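Local coordinates for protein C alpha-dehydrogenase (Sphingobium sp. SYK-6, PDB 4YAG) that binds NADH and is an oxidoreductase of the short-chain dehydrogenase/reductase family, a C alpha-dehydrogenase from the bacterial pathway that cleaves lignin beta-aryl ethers, at residues 123-131 with 172-181; 189-197 with 220-231. All blocks are in the same frame, centred on the assembly; numbering follows the deposited sequence.

Contact 1 (123-131 with 172-181); sequences IMAFTPGMR and IRDSMAEDNI
Arg131 reaches from helix 105-133 to the C-terminal end of helix 156-177 and joins the two through the edge of its guanidinium group. With chi2 -178° and chi3 -169° the chain runs out straight from CG to NE, and this extension carries the two terminal nitrogens to the last turn of the other helix. They grip Ser175 end-on: NH2 donates to OG at 2.9 Å, and NH1 to the backbone O at 3.0 Å, approaching from above the carbonyl plane, on the face turned from the Glu178 N-H that the same oxygen accepts. NH1 also forms a salt bridge with Asp179 OD2 at 2.8 Å, using the anti lone pair; this oxygen lies in the guanidinium plane, although the carboxylate itself is turned 79° from it. Glu178 instead pairs with Lys101 of the second subunit. The sulfur of Met176 sits over one guanidinium face, and its bent chain brings CE to 3.8 Å from Thr127 CG2, the two side chains crossing at about a right angle. Deeper in, Ile123 and Ile172 meet tip to tip through their CD1 atoms, 3.9 Å apart. At the other end Ile181 CD1 abuts Met130 CB at 3.8 Å, again roughly perpendicular. A leucine in place of Arg131 would probably leave the Asp179 carboxylate without its cationic mate and Ser175 O with one donor fewer. Asn180, with positive phi, closes helix 156-177 as the C-prime residue of a Schellman motif, leading into strand 181-187. Thr127, Met176 and Ile181 all rest on Ile139 of strand 137-142, the layering of two neighbouring helices on a parallel sheet that belongs to the Rossmann fold of short-chain dehydrogenases.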
loop_
_atom_site.group_PDB
_atom_site.type_symbol
_atom_site.label_atom_id
_atom_site.label_comp_id
_atom_site.label_asym_id
_atom_site.label_seq_id
_atom_site.Cartn_x
_atom_site.Cartn_y
_atom_site.Cartn_z
ATOM N N ILE A 123 1.483 14.911 1.958
ATOM C CA ILE A 123 2.660 15.204 1.170
ATOM C C ILE A 123 2.305 16.095 -0.027
ATOM O O ILE A 123 2.988 17.078 -0.336
ATOM C CB ILE A 123 3.330 13.883 0.721
ATOM C CG1 ILE A 123 3.928 13.172 1.936
ATOM C CG2 ILE A 123 4.404 14.142 -0.321
ATOM C CD1 ILE A 123 4.143 11.660 1.743
ATOM N N MET A 124 1.242 15.753 -0.726
ATOM C CA MET A 124 0.910 16.480 -1.938
ATOM C C MET A 124 0.466 17.910 -1.646
ATOM O O MET A 124 0.797 18.841 -2.388
ATOM C CB MET A 124 -0.180 15.730 -2.708
ATOM C CG MET A 124 0.264 14.352 -3.226
ATOM S SD MET A 124 1.645 14.388 -4.400
ATOM C CE MET A 124 0.793 15.174 -5.726
ATOM N N ALA A 125 -0.300 18.080 -0.575
ATOM C CA ALA A 125 -0.826 19.402 -0.235
ATOM C C ALA A 125 0.205 20.324 0.404
ATOM O O ALA A 125 0.154 21.528 0.178
ATOM C CB ALA A 125 -2.032 19.272 0.675
ATOM N N PHE A 126 1.123 19.771 1.201
ATOM C CA PHE A 126 2.040 20.592 2.003
ATOM C C PHE A 126 3.459 20.704 1.498
ATOM O O PHE A 126 4.110 21.726 1.714
ATOM C CB PHE A 126 2.079 20.101 3.451
ATOM C CG PHE A 126 0.855 20.470 4.220
ATOM C CD1 PHE A 126 -0.291 19.699 4.136
ATOM C CD2 PHE A 126 0.823 21.612 4.988
ATOM C CE1 PHE A 126 -1.462 20.045 4.825
ATOM C CE2 PHE A 126 -0.324 21.954 5.668
ATOM C CZ PHE A 126 -1.466 21.190 5.590
ATOM N N THR A 127 3.989 19.682 0.851
ATOM C CA THR A 127 5.401 19.761 0.496
ATOM C C THR A 127 5.767 20.801 -0.563
ATOM O O THR A 127 6.865 21.325 -0.506
ATOM C CB THR A 127 6.076 18.380 0.196
ATOM O OG1 THR A 127 5.491 17.801 -0.968
ATOM C CG2 THR A 127 5.955 17.479 1.382
ATOM N N PRO A 128 4.858 21.144 -1.509
ATOM C CA PRO A 128 5.261 22.199 -2.439
ATOM C C PRO A 128 5.663 23.481 -1.705
ATOM O O PRO A 128 6.676 24.091 -2.041
ATOM C CB PRO A 128 4.016 22.387 -3.308
ATOM C CG PRO A 128 3.412 21.052 -3.349
ATOM C CD PRO A 128 3.619 20.482 -1.968
ATOM N N GLY A 129 4.896 23.866 -0.684
ATOM C CA GLY A 129 5.191 25.066 0.064
ATOM C C GLY A 129 6.437 24.913 0.902
ATOM O O GLY A 129 7.202 25.851 1.044
ATOM N N MET A 130 6.656 23.724 1.448
ATOM C CA MET A 130 7.836 23.475 2.245
ATOM C C MET A 130 9.089 23.607 1.391
ATOM O O MET A 130 10.098 24.144 1.839
ATOM C CB MET A 130 7.772 22.100 2.907
ATOM C CG MET A 130 6.603 21.955 3.897
ATOM S SD MET A 130 6.303 20.246 4.455
ATOM C CE MET A 130 7.791 19.930 5.396
ATOM N N ARG A 131 9.030 23.120 0.166
ATOM C CA ARG A 131 10.142 23.315 -0.751
ATOM C C ARG A 131 10.298 24.791 -1.109
ATOM O O ARG A 131 11.405 25.332 -1.093
ATOM C CB ARG A 131 9.941 22.519 -2.022
ATOM C CG ARG A 131 9.792 21.022 -1.852
ATOM C CD ARG A 131 9.652 20.417 -3.232
ATOM N NE ARG A 131 9.240 19.018 -3.272
ATOM C CZ ARG A 131 10.075 17.976 -3.261
ATOM N NH1 ARG A 131 11.390 18.168 -3.200
ATOM N NH2 ARG A 131 9.589 16.747 -3.339
ATOM N N ILE A 172 10.367 8.516 -0.796
ATOM C CA ILE A 172 10.365 9.968 -0.967
ATOM C C ILE A 172 11.623 10.635 -0.416
ATOM O O ILE A 172 11.849 11.809 -0.688
ATOM C CB ILE A 172 9.126 10.662 -0.336
ATOM C CG1 ILE A 172 9.141 10.535 1.184
ATOM C CG2 ILE A 172 7.831 10.113 -0.948
ATOM C CD1 ILE A 172 7.996 11.263 1.870
ATOM N N ARG A 173 12.449 9.906 0.336
ATOM C CA ARG A 173 13.556 10.521 1.053
ATOM C C ARG A 173 14.459 11.345 0.133
ATOM O O ARG A 173 14.814 12.490 0.426
ATOM C CB ARG A 173 14.379 9.470 1.814
ATOM C CG ARG A 173 15.416 10.050 2.755
ATOM C CD ARG A 173 16.174 8.953 3.482
ATOM N NE ARG A 173 16.648 9.441 4.762
ATOM C CZ ARG A 173 17.574 8.866 5.518
ATOM N NH1 ARG A 173 18.200 7.757 5.115
ATOM N NH2 ARG A 173 17.886 9.436 6.672
ATOM N N ASP A 174 14.877 10.764 -0.985
ATOM C CA ASP A 174 15.845 11.474 -1.808
ATOM C C ASP A 174 15.239 12.725 -2.448
ATOM O O ASP A 174 15.916 13.740 -2.596
ATOM C CB ASP A 174 16.484 10.566 -2.869
ATOM C CG ASP A 174 15.509 10.132 -3.942
ATOM O OD1 ASP A 174 14.876 9.084 -3.759
ATOM O OD2 ASP A 174 15.390 10.821 -4.984
ATOM N N SER A 175 13.964 12.655 -2.821
ATOM C CA SER A 175 13.313 13.840 -3.392
ATOM C C SER A 175 13.218 14.951 -2.358
ATOM O O SER A 175 13.513 16.125 -2.646
ATOM C CB SER A 175 11.912 13.520 -3.909
ATOM O OG SER A 175 11.316 14.694 -4.452
ATOM N N MET A 176 12.788 14.604 -1.148
ATOM C CA MET A 176 12.625 15.624 -0.114
ATOM C C MET A 176 13.968 16.228 0.269
ATOM O O MET A 176 14.076 17.427 0.544
ATOM C CB MET A 176 11.932 15.030 1.108
ATOM C CG MET A 176 10.511 14.559 0.816
ATOM S SD MET A 176 9.450 15.927 0.239
ATOM C CE MET A 176 8.118 15.012 -0.525
ATOM N N ALA A 177 14.996 15.397 0.279
ATOM C CA ALA A 177 16.338 15.860 0.635
ATOM C C ALA A 177 16.847 16.935 -0.334
ATOM O O ALA A 177 17.688 17.753 0.046
ATOM C CB ALA A 177 17.311 14.700 0.653
ATOM N N GLU A 178 16.372 16.935 -1.578
ATOM C CA GLU A 178 16.764 17.990 -2.533
ATOM C C GLU A 178 16.516 19.381 -1.955
ATOM O O GLU A 178 17.185 20.349 -2.307
ATOM C CB GLU A 178 15.965 17.867 -3.837
ATOM C CG GLU A 178 16.210 16.599 -4.592
ATOM C CD GLU A 178 15.250 16.426 -5.759
ATOM O OE1 GLU A 178 14.568 17.406 -6.128
ATOM O OE2 GLU A 178 15.186 15.310 -6.304
ATOM N N ASP A 179 15.516 19.481 -1.092
ATOM C CA ASP A 179 15.127 20.757 -0.507
ATOM C C ASP A 179 15.303 20.753 1.011
ATOM O O ASP A 179 14.638 21.504 1.727
ATOM C CB ASP A 179 13.680 21.076 -0.894
ATOM C CG ASP A 179 13.533 21.357 -2.376
ATOM O OD1 ASP A 179 13.969 22.459 -2.798
ATOM O OD2 ASP A 179 13.006 20.482 -3.109
ATOM N N ASN A 180 16.237 19.923 1.483
ATOM C CA ASN A 180 16.605 19.845 2.889
ATOM C C ASN A 180 15.396 19.549 3.773
ATOM O O ASN A 180 15.268 20.064 4.886
ATOM C CB ASN A 180 17.297 21.136 3.318
ATOM C CG ASN A 180 17.990 21.009 4.659
ATOM O OD1 ASN A 180 18.374 19.911 5.081
ATOM N ND2 ASN A 180 18.160 22.139 5.341
ATOM N N ILE A 181 14.517 18.695 3.260
ATOM C CA ILE A 181 13.411 18.164 4.035
ATOM C C ILE A 181 13.738 16.717 4.365
ATOM O O ILE A 181 13.864 15.864 3.472
ATOM C CB ILE A 181 12.097 18.247 3.249
ATOM C CG1 ILE A 181 11.742 19.709 2.933
ATOM C CG2 ILE A 181 10.953 17.570 4.027
ATOM C CD1 ILE A 181 10.656 19.850 1.878
HETATM O O HOH W 1 13.040 23.967 1.855
HETATM O O HOH W 2 14.125 24.490 -1.136
#

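Contact 2 (189-197 with 220-231). With NAI (1,4-dihydronicotinamide adenine dinucleotide), chain C.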
loop_
_atom_site.group_PDB
_atom_site.type_symbol
_atom_site.label_atom_id
_atom_site.label_comp_id
_atom_site.label_asym_id
_atom_site.label_seq_id
_atom_site.Cartn_x
_atom_site.Cartn_y
_atom_site.Cartn_z
ATOM N N GLY A 189 4.593 0.021 18.398
ATOM C CA GLY A 189 3.900 -1.055 19.070
ATOM C C GLY A 189 2.761 -0.456 19.878
ATOM O O GLY A 189 2.267 0.612 19.553
ATOM N N PRO A 190 2.336 -1.140 20.936
ATOM C CA PRO A 190 1.150 -0.678 21.689
ATOM C C PRO A 190 1.359 0.610 22.485
ATOM O O PRO A 190 2.159 0.641 23.422
ATOM C CB PRO A 190 0.849 -1.850 22.619
ATOM C CG PRO A 190 1.628 -3.008 22.093
ATOM C CD PRO A 190 2.827 -2.446 21.402
ATOM N N ILE A 191 0.640 1.663 22.087
ATOM C CA ILE A 191 0.685 2.963 22.747
ATOM C C ILE A 191 -0.708 3.287 23.271
ATOM O O ILE A 191 -1.710 3.059 22.583
ATOM C CB ILE A 191 1.091 4.085 21.774
ATOM C CG1 ILE A 191 2.260 3.661 20.866
ATOM C CG2 ILE A 191 1.388 5.394 22.527
ATOM C CD1 ILE A 191 3.499 3.290 21.603
ATOM N N LYS A 192 -0.770 3.828 24.482
ATOM C CA LYS A 192 -2.044 4.298 25.032
ATOM C C LYS A 192 -2.630 5.378 24.137
ATOM O O LYS A 192 -1.986 6.376 23.850
ATOM C CB LYS A 192 -1.862 4.874 26.434
ATOM C CG LYS A 192 -1.417 3.884 27.472
ATOM C CD LYS A 192 -1.352 4.545 28.849
ATOM C CE LYS A 192 -0.817 3.595 29.905
ATOM N NZ LYS A 192 -0.514 4.303 31.177
ATOM N N SER A 193 -3.864 5.185 23.703
ATOM C CA SER A 193 -4.504 6.120 22.794
ATOM C C SER A 193 -6.003 5.891 22.780
ATOM O O SER A 193 -6.521 5.108 23.573
ATOM C CB SER A 193 -3.945 5.984 21.385
ATOM O OG SER A 193 -4.529 4.868 20.711
ATOM N N ARG A 194 -6.691 6.556 21.858
ATOM C CA ARG A 194 -8.129 6.387 21.723
ATOM C C ARG A 194 -8.514 5.763 20.380
ATOM O O ARG A 194 -9.632 5.963 19.898
ATOM C CB ARG A 194 -8.840 7.726 21.935
ATOM C CG ARG A 194 -8.770 8.156 23.382
ATOM C CD ARG A 194 -9.600 9.400 23.688
ATOM N NE ARG A 194 -8.919 10.610 23.240
ATOM C CZ ARG A 194 -9.366 11.841 23.493
ATOM N NH1 ARG A 194 -10.507 11.998 24.146
ATOM N NH2 ARG A 194 -8.695 12.904 23.070
ATOM N N ILE A 195 -7.601 4.983 19.798
ATOM C CA ILE A 195 -7.834 4.388 18.491
ATOM C C ILE A 195 -8.998 3.392 18.542
ATOM O O ILE A 195 -9.585 3.049 17.511
ATOM C CB ILE A 195 -6.552 3.774 17.897
ATOM C CG1 ILE A 195 -6.777 3.482 16.414
ATOM C CG2 ILE A 195 -6.116 2.530 18.672
ATOM C CD1 ILE A 195 -5.545 3.600 15.572
ATOM N N HIS A 196 -9.361 2.961 19.742
ATOM C CA HIS A 196 -10.522 2.099 19.893
ATOM C C HIS A 196 -11.830 2.824 19.574
ATOM O O HIS A 196 -12.882 2.191 19.467
ATOM C CB HIS A 196 -10.580 1.513 21.299
ATOM C CG HIS A 196 -10.666 2.540 22.375
ATOM N ND1 HIS A 196 -9.568 3.240 22.825
ATOM C CD2 HIS A 196 -11.719 2.978 23.106
ATOM C CE1 HIS A 196 -9.942 4.076 23.777
ATOM N NE2 HIS A 196 -11.242 3.938 23.966
ATOM N N GLU A 197 -11.766 4.142 19.405
ATOM C CA GLU A 197 -12.943 4.910 18.995
ATOM C C GLU A 197 -13.015 5.018 17.467
ATOM O O GLU A 197 -13.751 5.841 16.946
ATOM C CB GLU A 197 -12.924 6.329 19.604
ATOM C CG GLU A 197 -12.832 6.382 21.110
ATOM C CD GLU A 197 -12.783 7.806 21.675
ATOM O OE1 GLU A 197 -12.545 8.765 20.908
ATOM O OE2 GLU A 197 -12.961 7.956 22.895
ATOM N N ALA A 220 -14.852 -0.431 20.529
ATOM C CA ALA A 220 -15.102 0.766 21.337
ATOM C C ALA A 220 -15.054 0.482 22.840
ATOM O O ALA A 220 -14.845 1.400 23.649
ATOM C CB ALA A 220 -16.439 1.373 20.956
ATOM N N LYS A 221 -15.291 -0.770 23.224
ATOM C CA LYS A 221 -15.312 -1.140 24.641
ATOM C C LYS A 221 -13.953 -1.609 25.157
ATOM O O LYS A 221 -13.809 -1.940 26.345
ATOM C CB LYS A 221 -16.316 -2.273 24.872
ATOM C CG LYS A 221 -17.696 -2.051 24.278
ATOM C CD LYS A 221 -18.467 -3.373 24.234
ATOM C CE LYS A 221 -19.830 -3.223 23.586
ATOM N NZ LYS A 221 -20.731 -2.374 24.408
ATOM N N ARG A 222 -12.963 -1.654 24.270
ATOM C CA ARG A 222 -11.648 -2.191 24.613
ATOM C C ARG A 222 -10.940 -1.315 25.626
ATOM O O ARG A 222 -10.881 -0.102 25.479
ATOM C CB ARG A 222 -10.765 -2.326 23.369
ATOM C CG ARG A 222 -9.474 -3.086 23.631
ATOM C CD ARG A 222 -8.586 -3.131 22.395
ATOM N NE ARG A 222 -8.096 -1.803 22.045
ATOM C CZ ARG A 222 -7.469 -1.529 20.912
ATOM N NH1 ARG A 222 -7.248 -2.499 20.033
ATOM N NH2 ARG A 222 -7.061 -0.294 20.654
ATOM N N VAL A 223 -10.365 -1.946 26.641
ATOM C CA VAL A 223 -9.687 -1.225 27.702
ATOM C C VAL A 223 -8.238 -0.940 27.337
ATOM O O VAL A 223 -7.522 -1.820 26.865
ATOM C CB VAL A 223 -9.734 -2.022 29.019
ATOM C CG1 VAL A 223 -8.959 -1.301 30.114
ATOM C CG2 VAL A 223 -11.183 -2.264 29.435
ATOM N N VAL A 224 -7.815 0.301 27.548
ATOM C CA VAL A 224 -6.433 0.693 27.319
ATOM C C VAL A 224 -5.540 0.137 28.429
ATOM O O VAL A 224 -5.667 0.531 29.589
ATOM C CB VAL A 224 -6.321 2.229 27.277
ATOM C CG1 VAL A 224 -4.876 2.659 27.133
ATOM C CG2 VAL A 224 -7.195 2.787 26.148
ATOM N N ALA A 225 -4.645 -0.782 28.074
ATOM C CA ALA A 225 -3.790 -1.447 29.065
ATOM C C ALA A 225 -2.800 -0.492 29.742
ATOM O O ALA A 225 -2.206 0.373 29.095
ATOM C CB ALA A 225 -3.045 -2.609 28.425
ATOM N N ASP A 226 -2.614 -0.665 31.050
ATOM C CA ASP A 226 -1.737 0.221 31.817
ATOM C C ASP A 226 -0.267 0.151 31.394
ATOM O O ASP A 226 0.485 1.105 31.612
ATOM C CB ASP A 226 -1.849 -0.082 33.314
ATOM C CG ASP A 226 -3.150 0.402 33.908
ATOM O OD1 ASP A 226 -3.800 1.275 33.288
ATOM O OD2 ASP A 226 -3.517 -0.082 35.002
ATOM N N ASN A 227 0.139 -0.959 30.779
ATOM C CA ASN A 227 1.543 -1.153 30.413
ATOM C C ASN A 227 1.856 -0.760 28.973
ATOM O O ASN A 227 2.966 -0.980 28.486
ATOM C CB ASN A 227 1.961 -2.609 30.644
ATOM C CG ASN A 227 1.159 -3.586 29.808
ATOM O OD1 ASN A 227 0.100 -3.251 29.303
ATOM N ND2 ASN A 227 1.658 -4.809 29.673
ATOM N N TRP A 228 0.874 -0.201 28.275
ATOM C CA TRP A 228 1.155 0.351 26.963
ATOM C C TRP A 228 1.938 1.635 27.170
ATOM O O TRP A 228 1.899 2.254 28.230
ATOM C CB TRP A 228 -0.119 0.601 26.162
ATOM C CG TRP A 228 -0.830 -0.652 25.774
ATOM C CD1 TRP A 228 -0.374 -1.935 25.915
ATOM C CD2 TRP A 228 -2.136 -0.753 25.195
ATOM N NE1 TRP A 228 -1.315 -2.823 25.458
ATOM C CE2 TRP A 228 -2.407 -2.123 25.014
ATOM C CE3 TRP A 228 -3.110 0.182 24.830
ATOM C CZ2 TRP A 228 -3.609 -2.582 24.474
ATOM C CZ3 TRP A 228 -4.301 -0.275 24.292
ATOM C CH2 TRP A 228 -4.541 -1.645 24.122
ATOM N N MET A 229 2.661 2.033 26.135
ATOM C CA MET A 229 3.568 3.154 26.248
ATOM C C MET A 229 2.788 4.477 26.258
ATOM O O MET A 229 1.706 4.581 25.674
ATOM C CB MET A 229 4.569 3.088 25.091
ATOM C CG MET A 229 5.568 4.245 25.046
ATOM S SD MET A 229 6.778 3.999 23.739
ATOM C CE MET A 229 7.824 2.752 24.490
ATOM N N GLU A 230 3.341 5.481 26.918
ATOM C CA GLU A 230 2.729 6.800 26.941
ATOM C C GLU A 230 3.025 7.533 25.654
ATOM O O GLU A 230 4.149 7.490 25.164
ATOM C CB GLU A 230 3.307 7.611 28.087
ATOM C CG GLU A 230 2.865 7.155 29.454
ATOM C CD GLU A 230 1.390 7.413 29.692
ATOM O OE1 GLU A 230 0.795 8.253 28.972
ATOM O OE2 GLU A 230 0.825 6.764 30.590
ATOM N N PRO A 231 2.027 8.232 25.098
ATOM C CA PRO A 231 2.287 9.047 23.913
ATOM C C PRO A 231 3.451 10.034 24.061
ATOM O O PRO A 231 4.139 10.262 23.061
ATOM C CB PRO A 231 0.954 9.765 23.698
ATOM C CG PRO A 231 -0.049 8.803 24.201
ATOM C CD PRO A 231 0.581 8.116 25.378
HETATM P PA NAI C . -6.073 8.052 18.371
HETATM O O1A NAI C . -7.431 7.659 17.858
HETATM O O2A NAI C . -5.952 8.319 19.858
HETATM O O5B NAI C . -5.541 9.310 17.593
HETATM C C5B NAI C . -5.807 9.442 16.226
HETATM C C4B NAI C . -6.498 10.726 15.995
HETATM O O4B NAI C . -6.602 10.819 14.537
HETATM C C3B NAI C . -7.841 10.861 16.564
HETATM O O3B NAI C . -7.988 12.067 17.341
HETATM C C2B NAI C . -8.732 10.814 15.422
HETATM O O2B NAI C . -9.952 11.549 15.604
HETATM C C1B NAI C . -7.930 11.296 14.297
HETATM N N9A NAI C . -8.406 10.857 13.012
HETATM C C8A NAI C . -8.880 9.612 12.652
HETATM N N7A NAI C . -9.279 9.621 11.373
HETATM C C5A NAI C . -9.063 10.871 10.853
HETATM C C6A NAI C . -9.264 11.493 9.620
HETATM N N6A NAI C . -9.883 10.789 8.578
HETATM N N1A NAI C . -8.918 12.795 9.449
HETATM C C2A NAI C . -8.377 13.496 10.474
HETATM N N3A NAI C . -8.166 12.949 11.680
HETATM C C4A NAI C . -8.502 11.657 11.897
HETATM O O3 NAI C . -5.155 6.819 17.980
HETATM P PN NAI C . -3.555 6.688 17.844
HETATM O O1N NAI C . -2.809 7.830 18.522
HETATM O O2N NAI C . -3.237 5.325 18.406
HETATM O O5D NAI C . -3.320 6.732 16.254
HETATM C C5D NAI C . -2.267 7.497 15.661
HETATM C C4D NAI C . -1.566 6.678 14.640
HETATM O O4D NAI C . -0.769 5.653 15.340
HETATM C C3D NAI C . -2.450 5.959 13.718
HETATM O O3D NAI C . -1.960 6.124 12.371
HETATM C C2D NAI C . -2.385 4.557 14.122
HETATM O O2D NAI C . -2.647 3.686 13.016
HETATM C C1D NAI C . -1.025 4.397 14.605
HETATM N N1N NAI C . -0.697 3.337 15.484
HETATM C C2N NAI C . -1.149 3.252 16.779
HETATM C C3N NAI C . -0.748 2.194 17.578
HETATM C C7N NAI C . -1.221 2.079 18.987
HETATM O O7N NAI C . -0.995 1.064 19.680
HETATM N N7N NAI C . -1.887 3.244 19.565
HETATM C C4N NAI C . 0.110 1.214 17.108
HETATM C C5N NAI C . 0.599 1.343 15.821
HETATM C C6N NAI C . 0.210 2.393 15.031
HETATM O O HOH W 3 3.992 -0.958 25.873
HETATM O O HOH W 4 -7.126 1.988 22.412
#
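Ile191 pairs with Met229 in a single beta bridge that ties the NADH-binding loop after strand 181-187 of this Rossmann-type fold to the segment leading into helix 231-244. Two backbone bonds make the bridge: Met229 N to Pro190 O, and Lys192 N to Met229 O at 2.8 Å, the latter in the carbonyl plane. The cofactor is held from the same loop. Ile191 binds the carboxamide with both its N and its O, Ser193 OG donates to O2N, and Arg194 N donates to O2A at 2.8 Å. Ser193 OG also accepts from Ile195 N in an ST turn. Among the apolar contacts, Ile191 and Met229 lie side by side, pointing the same way, with CD1 to CB 3.7 Å. Trp228 is sandwiched between Ala225 CB on one face and Pro190 on the other, where Pro190 CB makes a CH-pi contact 3.6 Å from the five-membered ring centroid. Charge enters through Lys192, whose extended chain crosses Val224 CG1 and ends in a salt bridge of 2.9 Å from NZ to Glu230 OE2, met from above the carboxylate plane. Finally, one water spans the segments, lying 2.8 Å from His196 ND1 and accepting from Arg222 NH2.

How the contacts relate
The two contacts lie on opposite sides of the centre of the chain, about 32 Å apart between centres and about 19 Å between nearest atoms, and do not touch. Strand 181-187 links them: it starts with the last residue of 172-181 and delivers the chain to the loop 189-197. Contact 2 thus lies past the C-terminal end of that strand, where 189-197 bonds NADH directly, whereas in contact 1 the side chain of Ile123 is still about 13 Å from the cofactor. Contact 1 also borders the second subunit, while no other protein chain of the assembly touches contact 2. One joins helices beside the subunit interface; in the other, 189-197 meets the carboxamide and diphosphate, while 220-231 packs against that loop.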